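Local coordinates for protein tryptophan halogenase superfamily (Brevundimonas sp. BAL3, PDB 6FRL) that is a flavin-dependent halogenase that prefers bromination over chlorination and probably acts on aromatic substrates such as indoles, at residues 9-14 with 367-372; 92-97 with 403-408; 331-336 with 377-382. All coordinates share one frame; numbering follows the deposited sequence.

Interaction 1. Residues 9-14 with 367-372; sequences PRIRSV and ALFPDR
Arg-12 and Arg-372 each bend at the third side-chain torsion (chi3 -64° in Arg-12), which turns NE out of line with the chain. Their guanidinium groups lie face to face. The planes are 6° apart with centres separated by 3.5 Å, and NH1 of Arg-372 sits over the centre of the Arg-12 group. Two like charges held this close would be expected to repel, and the salt bridge of Arg-12 NE with Asp-218 probably offsets part of this. Behind the stack, the backbone N of Arg-372 donates to Pro-9 O (3.0 Å). The methylene CD of Arg-372 lies 3.1 Å from Arg-10 O. The arrangement fastens the lead-in to strand 13-17, in the parallel part of a Rossmann-type sheet, to the connection between helices 354-367 and 376-402. Deeper in, Ile-11 turns CG1 beside its own backbone N (chi1 -59°), where it meets Phe-369 CE2 at 3.8 Å, while CD1 reaches over to Arg-372 CG. Val-14 CG2 approaches the edge of the same phenyl ring, near its plane. A water bridges the segments nearby, accepting from Ile-11 N at 2.8 Å and donating to Pro-370 O at 2.9 Å. At the Pro-9 end, Asp-371 touches the proline through CB and the carboxylate, whose OD2 is paired with Arg-373. The second subunit also reaches this loop, where its Arg-434 donates to Phe-369 O.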
# COMPACT_ATOMS: atom_id res chain seq x y z
N PRO B 9 18.24 -18.76 -21.46
CA PRO B 9 18.19 -17.30 -21.63
C PRO B 9 18.81 -16.49 -20.45
O PRO B 9 19.05 -15.32 -20.60
CB PRO B 9 16.70 -17.01 -21.82
CG PRO B 9 15.98 -18.23 -21.32
CD PRO B 9 16.95 -19.30 -20.98
N ARG B 10 18.99 -17.10 -19.28
CA ARG B 10 19.86 -16.65 -18.18
C ARG B 10 20.87 -15.52 -18.48
O ARG B 10 21.71 -15.64 -19.39
CB ARG B 10 20.65 -17.89 -17.67
CG ARG B 10 21.13 -17.83 -16.23
CD ARG B 10 22.04 -19.02 -15.87
NE ARG B 10 21.36 -20.32 -15.76
CZ ARG B 10 20.47 -20.65 -14.82
NH1 ARG B 10 20.10 -19.78 -13.87
NH2 ARG B 10 19.91 -21.86 -14.82
N ILE B 11 20.80 -14.43 -17.71
CA ILE B 11 21.88 -13.40 -17.70
C ILE B 11 23.18 -14.04 -17.16
O ILE B 11 23.19 -14.65 -16.08
CB ILE B 11 21.53 -12.15 -16.80
CG1 ILE B 11 20.24 -11.44 -17.26
CG2 ILE B 11 22.67 -11.14 -16.77
CD1 ILE B 11 20.35 -10.70 -18.57
N ARG B 12 24.26 -13.92 -17.92
CA ARG B 12 25.56 -14.51 -17.54
C ARG B 12 26.55 -13.50 -16.93
O ARG B 12 27.54 -13.90 -16.34
CB ARG B 12 26.21 -15.16 -18.78
CG ARG B 12 25.34 -16.22 -19.46
CD ARG B 12 25.73 -16.43 -20.90
NE ARG B 12 25.54 -15.24 -21.72
CZ ARG B 12 25.84 -15.15 -23.02
NH1 ARG B 12 26.34 -16.20 -23.69
NH2 ARG B 12 25.64 -14.01 -23.67
N SER B 13 26.31 -12.22 -17.13
CA SER B 13 27.27 -11.21 -16.76
C SER B 13 26.60 -9.85 -16.56
O SER B 13 25.59 -9.53 -17.23
CB SER B 13 28.35 -11.11 -17.82
OG SER B 13 27.80 -10.80 -19.11
N VAL B 14 27.17 -9.05 -15.64
CA VAL B 14 26.65 -7.73 -15.31
C VAL B 14 27.82 -6.77 -15.25
O VAL B 14 28.83 -7.03 -14.55
CB VAL B 14 25.91 -7.70 -13.96
CG1 VAL B 14 25.43 -6.27 -13.63
CG2 VAL B 14 24.76 -8.70 -13.97
N ALA B 367 13.85 -7.46 -7.68
CA ALA B 367 12.45 -7.96 -7.79
C ALA B 367 11.99 -8.22 -9.26
O ALA B 367 11.15 -9.09 -9.52
CB ALA B 367 11.49 -6.99 -7.08
N LEU B 368 12.55 -7.46 -10.20
CA LEU B 368 12.23 -7.57 -11.62
C LEU B 368 13.43 -7.99 -12.45
O LEU B 368 13.45 -7.74 -13.65
CB LEU B 368 11.66 -6.23 -12.16
CG LEU B 368 10.39 -5.70 -11.48
CD1 LEU B 368 10.11 -4.24 -11.85
CD2 LEU B 368 9.18 -6.55 -11.81
N PHE B 369 14.42 -8.66 -11.84
CA PHE B 369 15.65 -9.08 -12.59
C PHE B 369 15.30 -9.81 -13.87
O PHE B 369 14.48 -10.73 -13.85
CB PHE B 369 16.63 -9.93 -11.76
CG PHE B 369 18.06 -9.85 -12.25
CD1 PHE B 369 18.87 -8.80 -11.87
CD2 PHE B 369 18.59 -10.83 -13.08
CE1 PHE B 369 20.18 -8.71 -12.31
CE2 PHE B 369 19.89 -10.75 -13.53
CZ PHE B 369 20.70 -9.69 -13.16
N PRO B 370 15.89 -9.40 -14.98
CA PRO B 370 15.47 -9.94 -16.26
C PRO B 370 16.28 -11.17 -16.69
O PRO B 370 17.25 -11.55 -16.03
CB PRO B 370 15.80 -8.78 -17.21
CG PRO B 370 17.09 -8.24 -16.66
CD PRO B 370 16.96 -8.39 -15.14
N ASP B 371 15.84 -11.78 -17.79
CA ASP B 371 16.67 -12.63 -18.62
C ASP B 371 17.03 -11.90 -19.96
O ASP B 371 16.71 -10.70 -20.16
CB ASP B 371 16.05 -14.02 -18.83
CG ASP B 371 14.83 -14.01 -19.74
OD1 ASP B 371 14.59 -13.05 -20.54
OD2 ASP B 371 14.09 -15.00 -19.62
N ARG B 372 17.72 -12.62 -20.85
CA ARG B 372 18.32 -12.03 -22.04
C ARG B 372 17.33 -11.66 -23.12
O ARG B 372 17.74 -10.98 -24.07
CB ARG B 372 19.40 -12.93 -22.60
CG ARG B 372 20.65 -12.96 -21.72
CD ARG B 372 21.57 -14.09 -22.09
NE ARG B 372 21.91 -14.04 -23.49
CZ ARG B 372 22.51 -15.02 -24.17
NH1 ARG B 372 22.86 -16.15 -23.57
NH2 ARG B 372 22.78 -14.87 -25.46
O HOH W 1 18.65 -14.14 -15.98

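Interaction 2. Residues 92-97 with 403-408; sequences DWSGPG and LNRRTD
Arg-406 donates from NH1 to the carbonyl O of Asp-92 (3.0 Å), a nearly straight bond of 168° that keeps the acceptor in the guanidinium plane. This bond joins the turn between strands 87-91 and 99-103 to the loop following helix 376-402. Within that loop, NH2 of Arg-406 forms a salt bridge with Asp-408 OD2 (2.9 Å), which holds the guanidinium in place. The loop also contains an Asx turn, in which Asn-404 OD1 accepts from Arg-406 N at 2.9 Å. Arg-405, the middle residue of the Asx turn, donates from its backbone N to Trp-93 O (3.2 Å). The CG and CD methylenes of Arg-406 run beside the carbonyl oxygens of Trp-93 and Asp-92, and a bend at the third torsion (chi3 67°) then places NE. An alanine in place of Arg-406 would probably leave Asp-92 O without this donor and Asp-408 without its charged mate. Trp-93 sends its CB away from the 403-408 loop, and its ring meets Trp-412 and Phe-90 edge-to-face. The outer packing is modest: Arg-405 CB rests 3.6 Å from Ser-94 O, and Asn-404 CB lies 3.5 Å from Trp-93 O.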
# COMPACT_ATOMS: atom_id res chain seq x y z
N ASP B 92 14.14 28.45 10.74
CA ASP B 92 13.82 29.73 10.08
C ASP B 92 12.99 29.62 8.78
O ASP B 92 13.04 30.55 7.98
CB ASP B 92 15.09 30.59 9.83
CG ASP B 92 15.93 30.82 11.10
OD1 ASP B 92 15.43 30.80 12.25
OD2 ASP B 92 17.13 31.03 10.94
N TRP B 93 12.23 28.53 8.56
CA TRP B 93 11.38 28.42 7.34
C TRP B 93 10.05 29.20 7.49
O TRP B 93 9.39 29.51 6.49
CB TRP B 93 11.11 26.95 6.93
CG TRP B 93 12.32 26.27 6.37
CD1 TRP B 93 13.48 25.95 7.05
CD2 TRP B 93 12.53 25.86 5.01
NE1 TRP B 93 14.38 25.36 6.19
CE2 TRP B 93 13.83 25.30 4.94
CE3 TRP B 93 11.76 25.91 3.84
CZ2 TRP B 93 14.36 24.80 3.75
CZ3 TRP B 93 12.29 25.39 2.67
CH2 TRP B 93 13.57 24.85 2.63
N SER B 94 9.68 29.47 8.74
CA SER B 94 8.44 30.20 9.05
C SER B 94 8.69 31.65 9.53
O SER B 94 7.74 32.35 9.88
CB SER B 94 7.63 29.41 10.09
OG SER B 94 6.95 28.32 9.49
N GLY B 95 9.94 32.12 9.49
CA GLY B 95 10.37 33.38 10.06
C GLY B 95 11.43 33.16 11.13
O GLY B 95 11.50 32.06 11.70
N PRO B 96 12.27 34.18 11.40
CA PRO B 96 13.28 34.17 12.46
C PRO B 96 12.90 33.45 13.76
O PRO B 96 11.88 33.78 14.38
CB PRO B 96 13.50 35.66 12.71
CG PRO B 96 13.40 36.25 11.35
CD PRO B 96 12.49 35.36 10.53
N GLY B 97 13.72 32.47 14.14
CA GLY B 97 13.51 31.68 15.34
C GLY B 97 12.64 30.43 15.18
O GLY B 97 12.58 29.61 16.13
N LEU B 403 4.71 26.06 1.60
CA LEU B 403 4.11 26.44 2.89
C LEU B 403 4.96 27.39 3.76
O LEU B 403 4.60 27.70 4.93
CB LEU B 403 3.81 25.18 3.70
CG LEU B 403 2.93 24.11 3.05
CD1 LEU B 403 2.72 22.97 4.03
CD2 LEU B 403 1.59 24.70 2.65
N ASN B 404 6.07 27.87 3.22
CA ASN B 404 6.94 28.75 3.99
C ASN B 404 6.16 30.03 4.40
O ASN B 404 5.22 30.42 3.73
CB ASN B 404 8.22 29.05 3.22
CG ASN B 404 8.11 30.29 2.36
OD1 ASN B 404 8.29 31.41 2.87
ND2 ASN B 404 7.86 30.12 1.07
N ARG B 405 6.55 30.63 5.52
CA ARG B 405 5.94 31.87 6.03
C ARG B 405 6.95 33.06 6.14
O ARG B 405 6.80 33.97 6.95
CB ARG B 405 5.27 31.59 7.38
CG ARG B 405 4.03 30.73 7.32
CD ARG B 405 3.16 31.03 8.55
NE ARG B 405 2.08 30.06 8.77
CZ ARG B 405 0.78 30.33 8.94
NH1 ARG B 405 0.32 31.59 8.93
NH2 ARG B 405 -0.09 29.34 9.11
N ARG B 406 7.98 33.04 5.30
CA ARG B 406 9.01 34.07 5.34
C ARG B 406 8.53 35.26 4.54
O ARG B 406 8.04 35.09 3.42
CB ARG B 406 10.33 33.52 4.78
CG ARG B 406 11.08 32.61 5.74
CD ARG B 406 12.36 32.10 5.12
NE ARG B 406 13.36 33.15 4.89
CZ ARG B 406 14.40 33.42 5.67
NH1 ARG B 406 14.64 32.75 6.80
NH2 ARG B 406 15.22 34.42 5.34
N THR B 407 8.65 36.47 5.10
CA THR B 407 8.21 37.71 4.42
C THR B 407 9.40 38.49 3.80
O THR B 407 9.19 39.34 2.94
CB THR B 407 7.38 38.62 5.38
OG1 THR B 407 8.23 39.50 6.12
CG2 THR B 407 6.54 37.79 6.38
N ASP B 408 10.63 38.16 4.19
CA ASP B 408 11.83 38.99 3.90
C ASP B 408 12.37 39.10 2.44
O ASP B 408 13.14 40.02 2.19
CB ASP B 408 13.00 38.55 4.81
CG ASP B 408 13.44 37.09 4.54
OD1 ASP B 408 14.25 36.83 3.61
OD2 ASP B 408 12.94 36.21 5.27

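Interaction 3. Residues 331-336 with 377-382; sequences QAWAKN and PILDEF
Ile-378 meets the indole of Trp-333 first, as helix 376-402 packs on strand 333-334, the outer strand of the six-stranded Rossmann-type sheet. Its CG2 methyl, set anti to the backbone N, comes within 3.7 Å of Trp-333 CH2 at the far end of the six-membered ring. One residue on, Leu-379 covers a face of the same indole. Its CG stands 3.5 Å from the centroid of the five-membered ring and only 8° off the ring normal, a well-centred CH-pi contact. Leu-379 CD1 lies over the CE2 side of the indole, 3.5 Å from Trp-333 CE2 and toward the rim, whereas CD2 turns to Lys-335 O at 3.8 Å. A turn of helix beyond Ile-378, Phe-382 presents a ring face to the indole edge. The six-membered ring of Trp-333 and the phenyl ring form a T-shaped pair, with planes at 84° and centroids 5.2 Å apart. Trp-333 CE3 points onto the phenyl face toward its rim, near CG, and Ala-332 CB lies at the edge of the same ring. Asn-383, next along the helix, accepts from Trp-333 N through OD1. The indole is therefore held over one face by Leu-379 and at the edge by Phe-382, while its one polar atom is satisfied within its own segment: NE1 donates to Lys-335 O at 3.1 Å. Between these two segments the attraction is accordingly apolar and aromatic.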
# COMPACT_ATOMS: atom_id res chain seq x y z
N GLN B 331 12.93 7.31 -19.11
CA GLN B 331 12.76 5.93 -18.72
C GLN B 331 14.08 5.53 -18.06
O GLN B 331 15.13 5.80 -18.58
CB GLN B 331 12.32 5.06 -19.91
CG GLN B 331 13.37 4.51 -20.86
CD GLN B 331 12.70 3.84 -22.09
OE1 GLN B 331 12.14 4.55 -22.92
NE2 GLN B 331 12.74 2.49 -22.19
N ALA B 332 14.03 4.94 -16.88
CA ALA B 332 15.25 4.62 -16.16
C ALA B 332 15.91 3.35 -16.70
O ALA B 332 17.11 3.16 -16.50
CB ALA B 332 15.00 4.51 -14.64
N TRP B 333 15.11 2.52 -17.36
CA TRP B 333 15.55 1.28 -18.01
C TRP B 333 15.18 1.32 -19.51
O TRP B 333 13.99 1.45 -19.88
CB TRP B 333 14.88 0.08 -17.35
CG TRP B 333 15.32 -1.31 -17.75
CD1 TRP B 333 15.95 -1.70 -18.89
CD2 TRP B 333 15.09 -2.50 -17.01
NE1 TRP B 333 16.14 -3.06 -18.91
CE2 TRP B 333 15.62 -3.58 -17.76
CE3 TRP B 333 14.47 -2.76 -15.79
CZ2 TRP B 333 15.56 -4.90 -17.33
CZ3 TRP B 333 14.41 -4.07 -15.33
CH2 TRP B 333 14.96 -5.14 -16.11
N ALA B 334 16.20 1.21 -20.36
CA ALA B 334 16.01 1.08 -21.80
C ALA B 334 16.88 -0.07 -22.32
O ALA B 334 18.03 -0.20 -21.93
CB ALA B 334 16.39 2.38 -22.49
N LYS B 335 16.32 -0.88 -23.20
CA LYS B 335 17.01 -2.03 -23.77
C LYS B 335 17.61 -2.92 -22.67
O LYS B 335 16.84 -3.53 -21.92
CB LYS B 335 17.98 -1.58 -24.87
CG LYS B 335 17.23 -1.08 -26.11
CD LYS B 335 18.09 -0.33 -27.10
CE LYS B 335 17.24 0.42 -28.14
NZ LYS B 335 16.46 -0.56 -28.95
N ASN B 336 18.93 -3.00 -22.56
CA ASN B 336 19.60 -3.79 -21.51
C ASN B 336 20.48 -2.91 -20.62
O ASN B 336 21.51 -3.36 -20.09
CB ASN B 336 20.41 -4.94 -22.14
CG ASN B 336 21.57 -4.47 -22.99
OD1 ASN B 336 21.54 -3.39 -23.60
ND2 ASN B 336 22.62 -5.29 -23.04
N PRO B 377 7.20 -6.11 -20.72
CA PRO B 377 6.42 -5.80 -19.48
C PRO B 377 7.28 -5.54 -18.21
O PRO B 377 6.91 -4.75 -17.34
CB PRO B 377 5.54 -7.03 -19.32
CG PRO B 377 5.44 -7.64 -20.71
CD PRO B 377 6.74 -7.36 -21.37
N ILE B 378 8.43 -6.20 -18.14
CA ILE B 378 9.37 -5.98 -17.05
C ILE B 378 9.92 -4.57 -17.10
O ILE B 378 9.94 -3.86 -16.09
CB ILE B 378 10.54 -6.99 -17.08
CG1 ILE B 378 10.00 -8.41 -16.88
CG2 ILE B 378 11.55 -6.67 -15.99
CD1 ILE B 378 11.06 -9.49 -17.00
N LEU B 379 10.38 -4.15 -18.27
CA LEU B 379 10.86 -2.77 -18.41
C LEU B 379 9.73 -1.78 -18.04
O LEU B 379 9.94 -0.83 -17.27
CB LEU B 379 11.37 -2.48 -19.81
CG LEU B 379 12.80 -2.92 -20.08
CD1 LEU B 379 12.98 -4.43 -19.97
CD2 LEU B 379 13.21 -2.47 -21.49
N ASP B 380 8.53 -2.02 -18.56
CA ASP B 380 7.41 -1.09 -18.38
C ASP B 380 7.06 -0.91 -16.90
O ASP B 380 6.94 0.21 -16.44
CB ASP B 380 6.17 -1.52 -19.17
CG ASP B 380 6.33 -1.30 -20.69
OD1 ASP B 380 7.32 -0.69 -21.18
OD2 ASP B 380 5.43 -1.77 -21.39
N GLU B 381 6.94 -2.01 -16.17
CA GLU B 381 6.69 -1.94 -14.73
C GLU B 381 7.82 -1.22 -13.97
O GLU B 381 7.55 -0.36 -13.17
CB GLU B 381 6.48 -3.36 -14.15
CG GLU B 381 6.12 -3.43 -12.65
CD GLU B 381 4.81 -2.73 -12.28
OE1 GLU B 381 4.65 -2.45 -11.06
OE2 GLU B 381 3.98 -2.40 -13.19
N PHE B 382 9.08 -1.57 -14.23
CA PHE B 382 10.24 -0.89 -13.61
C PHE B 382 10.19 0.59 -13.90
O PHE B 382 10.35 1.41 -13.00
CB PHE B 382 11.56 -1.49 -14.10
CG PHE B 382 12.80 -0.96 -13.39
CD1 PHE B 382 13.33 0.30 -13.71
CD2 PHE B 382 13.49 -1.74 -12.47
CE1 PHE B 382 14.48 0.77 -13.07
CE2 PHE B 382 14.64 -1.26 -11.84
CZ PHE B 382 15.14 -0.01 -12.14

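In the fold
Interactions 1 and 3 form neighbouring parts of one region, with centres 13 Å apart. They touch where Leu-368 packs on Ile-378 and Phe-382, and where Pro-370 meets Trp-333. Both reach the six-stranded sheet and both touch the second subunit. Interaction 2 lies on the opposite side of the chain's centre, about 51 Å from interaction 1 and 42 Å from interaction 3 between centres, yet helix 376-402 connects it to interaction 3: one contact uses the start of that helix, the other the loop after its end. Interaction 3 is buried and apolar, interaction 2 is partly buried and polar, and interaction 1 combines a buried hydrophobic side with stacked arginines at the surface.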